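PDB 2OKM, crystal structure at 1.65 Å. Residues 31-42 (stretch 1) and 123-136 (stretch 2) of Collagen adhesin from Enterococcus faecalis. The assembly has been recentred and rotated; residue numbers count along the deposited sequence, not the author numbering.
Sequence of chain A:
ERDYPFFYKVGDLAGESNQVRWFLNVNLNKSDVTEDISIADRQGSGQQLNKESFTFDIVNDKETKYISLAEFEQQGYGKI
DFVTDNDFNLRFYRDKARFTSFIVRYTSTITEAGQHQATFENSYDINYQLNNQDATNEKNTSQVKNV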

# COMPACT_ATOMS: atom_id res chain seq x y z
N SER A 31 -13.75 -7.31 3.92
CA SER A 31 -14.43 -7.34 5.21
C SER A 31 -14.97 -5.93 5.48
O SER A 31 -14.59 -4.98 4.81
CB SER A 31 -13.44 -7.69 6.33
OG SER A 31 -12.81 -8.94 6.09
N ASP A 32 -15.86 -5.82 6.45
CA ASP A 32 -16.39 -4.52 6.82
C ASP A 32 -15.33 -3.91 7.73
O ASP A 32 -14.48 -4.63 8.26
CB ASP A 32 -17.71 -4.69 7.60
CG ASP A 32 -18.48 -3.39 7.73
OD1 ASP A 32 -19.56 -3.41 8.38
OD2 ASP A 32 -18.03 -2.36 7.20
N VAL A 33 -15.34 -2.58 7.88
CA VAL A 33 -14.40 -1.89 8.76
C VAL A 33 -15.20 -0.86 9.54
O VAL A 33 -16.21 -0.35 9.05
CB VAL A 33 -13.27 -1.18 7.97
CG1 VAL A 33 -12.38 -2.20 7.29
CG2 VAL A 33 -13.87 -0.22 6.95
N THR A 34 -14.77 -0.56 10.76
CA THR A 34 -15.47 0.40 11.61
C THR A 34 -14.79 1.76 11.74
O THR A 34 -15.33 2.67 12.36
CB THR A 34 -15.68 -0.17 13.03
OG1 THR A 34 -14.41 -0.48 13.62
CG2 THR A 34 -16.53 -1.43 12.98
N GLU A 35 -13.60 1.88 11.16
CA GLU A 35 -12.86 3.13 11.19
C GLU A 35 -11.97 3.21 9.97
O GLU A 35 -11.91 2.27 9.17
CB GLU A 35 -12.00 3.22 12.45
CG GLU A 35 -11.03 2.07 12.62
CD GLU A 35 -10.05 2.28 13.77
OE1 GLU A 35 -10.46 2.85 14.81
OE2 GLU A 35 -8.88 1.88 13.64
N ASP A 36 -11.29 4.34 9.81
CA ASP A 36 -10.39 4.52 8.68
C ASP A 36 -9.27 3.49 8.80
O ASP A 36 -9.06 2.92 9.87
CB ASP A 36 -9.73 5.90 8.69
CG ASP A 36 -10.71 7.04 8.54
OD1 ASP A 36 -11.86 6.82 8.11
OD2 ASP A 36 -10.31 8.19 8.84
N ILE A 37 -8.58 3.26 7.69
CA ILE A 37 -7.44 2.36 7.67
C ILE A 37 -6.27 3.31 7.48
O ILE A 37 -6.25 4.08 6.52
CB ILE A 37 -7.48 1.40 6.46
CG1 ILE A 37 -8.76 0.56 6.51
CG2 ILE A 37 -6.24 0.51 6.47
CD1 ILE A 37 -9.02 -0.21 5.23
N SER A 38 -5.30 3.28 8.39
CA SER A 38 -4.16 4.19 8.30
C SER A 38 -2.84 3.45 8.22
O SER A 38 -2.50 2.68 9.12
CB SER A 38 -4.15 5.13 9.50
OG SER A 38 -5.36 5.86 9.57
N ILE A 39 -2.08 3.71 7.16
CA ILE A 39 -0.78 3.09 6.96
C ILE A 39 0.34 4.11 7.04
O ILE A 39 0.28 5.16 6.40
CB ILE A 39 -0.70 2.41 5.57
CG1 ILE A 39 -1.79 1.35 5.43
CG2 ILE A 39 0.69 1.80 5.38
CD1 ILE A 39 -1.85 0.73 4.05
N ALA A 40 1.36 3.81 7.85
CA ALA A 40 2.53 4.68 7.96
C ALA A 40 3.62 3.85 7.30
O ALA A 40 3.99 2.79 7.80
CB ALA A 40 2.87 4.94 9.42
N ASP A 41 4.12 4.32 6.16
CA ASP A 41 5.13 3.59 5.41
C ASP A 41 6.50 4.25 5.38
O ASP A 41 6.63 5.43 5.08
CB ASP A 41 4.62 3.39 3.97
CG ASP A 41 5.43 2.37 3.21
OD1 ASP A 41 6.63 2.59 2.99
OD2 ASP A 41 4.84 1.33 2.84
N ARG A 42 7.53 3.47 5.71
CA ARG A 42 8.91 3.95 5.72
C ARG A 42 9.73 3.04 4.82
O ARG A 42 10.03 1.90 5.19
CB ARG A 42 9.47 3.94 7.14
N SER A 123 9.05 -0.88 5.19
CA SER A 123 8.43 -1.14 6.47
C SER A 123 7.13 -0.36 6.60
O SER A 123 6.96 0.69 5.98
CB SER A 123 9.39 -0.75 7.60
OG SER A 123 10.60 -1.49 7.51
N TYR A 124 6.22 -0.88 7.40
CA TYR A 124 4.94 -0.23 7.59
C TYR A 124 4.37 -0.45 8.97
O TYR A 124 4.76 -1.37 9.68
CB TYR A 124 3.94 -0.72 6.52
CG TYR A 124 3.56 -2.18 6.66
CD1 TYR A 124 2.63 -2.59 7.61
CD2 TYR A 124 4.16 -3.16 5.86
CE1 TYR A 124 2.30 -3.95 7.77
CE2 TYR A 124 3.85 -4.51 6.02
CZ TYR A 124 2.92 -4.89 6.97
OH TYR A 124 2.62 -6.23 7.14
N ASP A 125 3.44 0.42 9.34
CA ASP A 125 2.72 0.36 10.60
C ASP A 125 1.30 0.65 10.16
O ASP A 125 1.03 1.71 9.60
CB ASP A 125 3.20 1.44 11.56
CG ASP A 125 2.42 1.46 12.86
OD1 ASP A 125 2.24 2.57 13.43
OD2 ASP A 125 1.99 0.38 13.34
N ILE A 126 0.39 -0.29 10.37
CA ILE A 126 -0.98 -0.07 9.94
C ILE A 126 -1.95 -0.19 11.10
O ILE A 126 -1.81 -1.07 11.95
CB ILE A 126 -1.40 -1.06 8.82
CG1 ILE A 126 -2.81 -0.72 8.33
CG2 ILE A 126 -1.33 -2.49 9.33
CD1 ILE A 126 -3.27 -1.59 7.17
N ASN A 127 -2.92 0.71 11.14
CA ASN A 127 -3.96 0.74 12.17
C ASN A 127 -5.31 0.55 11.48
O ASN A 127 -5.59 1.20 10.48
CB ASN A 127 -3.95 2.08 12.90
CG ASN A 127 -2.82 2.20 13.89
OD1 ASN A 127 -2.80 1.52 14.92
ND2 ASN A 127 -1.85 3.07 13.59
N TYR A 128 -6.13 -0.35 12.02
CA TYR A 128 -7.45 -0.60 11.45
C TYR A 128 -8.34 -1.29 12.49
O TYR A 128 -7.85 -1.76 13.51
CB TYR A 128 -7.34 -1.45 10.18
CG TYR A 128 -6.82 -2.86 10.39
CD1 TYR A 128 -7.69 -3.91 10.69
CD2 TYR A 128 -5.47 -3.15 10.25
CE1 TYR A 128 -7.21 -5.21 10.85
CE2 TYR A 128 -4.98 -4.44 10.41
CZ TYR A 128 -5.86 -5.47 10.70
OH TYR A 128 -5.38 -6.75 10.84
N GLN A 129 -9.64 -1.34 12.23
CA GLN A 129 -10.56 -1.99 13.15
C GLN A 129 -11.71 -2.65 12.40
O GLN A 129 -12.36 -2.02 11.56
CB GLN A 129 -11.12 -0.97 14.16
CG GLN A 129 -11.98 -1.59 15.25
CD GLN A 129 -12.32 -0.62 16.37
OE1 GLN A 129 -12.99 -0.98 17.33
NE2 GLN A 129 -11.85 0.62 16.25
N LEU A 130 -11.95 -3.92 12.71
CA LEU A 130 -13.02 -4.67 12.07
C LEU A 130 -14.25 -4.75 12.96
O LEU A 130 -14.22 -4.33 14.12
CB LEU A 130 -12.54 -6.09 11.76
CG LEU A 130 -11.24 -6.21 10.96
CD1 LEU A 130 -10.96 -7.67 10.67
CD2 LEU A 130 -11.36 -5.42 9.66
N ASN A 131 -15.34 -5.28 12.41
CA ASN A 131 -16.59 -5.42 13.14
C ASN A 131 -16.47 -6.32 14.36
O ASN A 131 -15.79 -7.35 14.33
CB ASN A 131 -17.68 -5.98 12.21
CG ASN A 131 -18.55 -4.90 11.62
OD1 ASN A 131 -19.34 -5.15 10.71
ND2 ASN A 131 -18.42 -3.68 12.14
N ASN A 132 -17.15 -5.93 15.43
CA ASN A 132 -17.15 -6.68 16.68
C ASN A 132 -15.74 -7.01 17.13
O ASN A 132 -15.49 -8.07 17.70
CB ASN A 132 -17.96 -7.97 16.50
N GLN A 133 -14.81 -6.09 16.88
CA GLN A 133 -13.42 -6.29 17.27
C GLN A 133 -12.75 -5.02 17.75
O GLN A 133 -13.16 -3.91 17.40
CB GLN A 133 -12.61 -6.86 16.11
CG GLN A 133 -12.94 -8.30 15.78
CD GLN A 133 -11.78 -9.02 15.13
OE1 GLN A 133 -11.81 -10.24 14.98
NE2 GLN A 133 -10.76 -8.27 14.74
N ASP A 134 -11.71 -5.19 18.56
CA ASP A 134 -10.96 -4.06 19.08
C ASP A 134 -9.99 -3.64 17.97
O ASP A 134 -9.67 -4.43 17.09
CB ASP A 134 -10.18 -4.47 20.32
N ALA A 135 -9.55 -2.39 18.02
CA ALA A 135 -8.63 -1.87 17.02
C ALA A 135 -7.37 -2.73 16.91
O ALA A 135 -6.91 -3.32 17.89
CB ALA A 135 -8.25 -0.44 17.35
N THR A 136 -6.83 -2.81 15.70
CA THR A 136 -5.63 -3.59 15.43
C THR A 136 -4.48 -2.69 14.97
O THR A 136 -4.69 -1.72 14.25
CB THR A 136 -5.88 -4.64 14.32
OG1 THR A 136 -6.92 -5.54 14.73
CG2 THR A 136 -4.61 -5.42 14.02
O HOH W 1 -15.59 -2.66 15.82
O HOH W 2 -10.15 0.31 9.80
O HOH W 3 -0.57 3.97 11.19
O HOH W 4 12.22 -0.55 5.57

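Residues 37-42 and 123-128 lie side by side as antiparallel strands. Their axes approach to 4.6 Å, at 168° between directions. Three hydrogen-bonded pairs hold the register. Ser-38 and Asn-127 exchange bonds both ways, N of Ser-38 to O of Asn-127 at 3.0 Å and N of Asn-127 to O of Ser-38 at 2.9 Å. Ala-40 pairs likewise with Asp-125, and Arg-42 with Ser-123.

At the non-hydrogen-bonded pairs between them the CA atoms come closer, as is usual in antiparallel sheet. The CA atoms of Ile-39 and Ile-126 are 4.3 Å apart, against 5.1 Å for those of Ala-40 and Asp-125. Here CA-H groups meet carbonyls: CA of Ile-126 lies 3.2 Å from O of Ser-38.

Shape matters most on the face carrying Ile-39 and Ile-126. Ile-126 is extended, with both chi angles t. Its CD1 lies 3.7 Å from both CG2 of Ile-37 and CG1 of Ile-39, and its CG1 is also 3.7 Å from CG1 of Ile-39. The tip of Ile-126 thus rests over the notch between Ile-37 and Ile-39. The tyrosines contribute their bases: CB of Tyr-124 is 4.3 Å from CG2 of Ile-39, and CB of Tyr-128 is 4.3 Å from CG2 of Ile-37. Both tyrosine side chains then lead away from the first stretch. On the other face, small Ala-40 sits beside Asp-125, CB to CB at 4.1 Å.

Beyond the strands, contact continues through loops. Leu-130 starts away from the first stretch, but its end turns back. Its CD2 lies 3.5 Å from O of Asp-32 and 4.1 Å from CG1 of Val-33. N of Thr-34 bonds O of Gln-129 at 2.9 Å, nearly straight at 172°. Gln-129 NE2 makes a weak hydrogen bond to OE1 of Glu-35 at 3.0 Å. Water 2 fills a gap nearby, donating to O of Glu-35 (2.7 Å) and accepting from N of Gln-129 (3.0 Å).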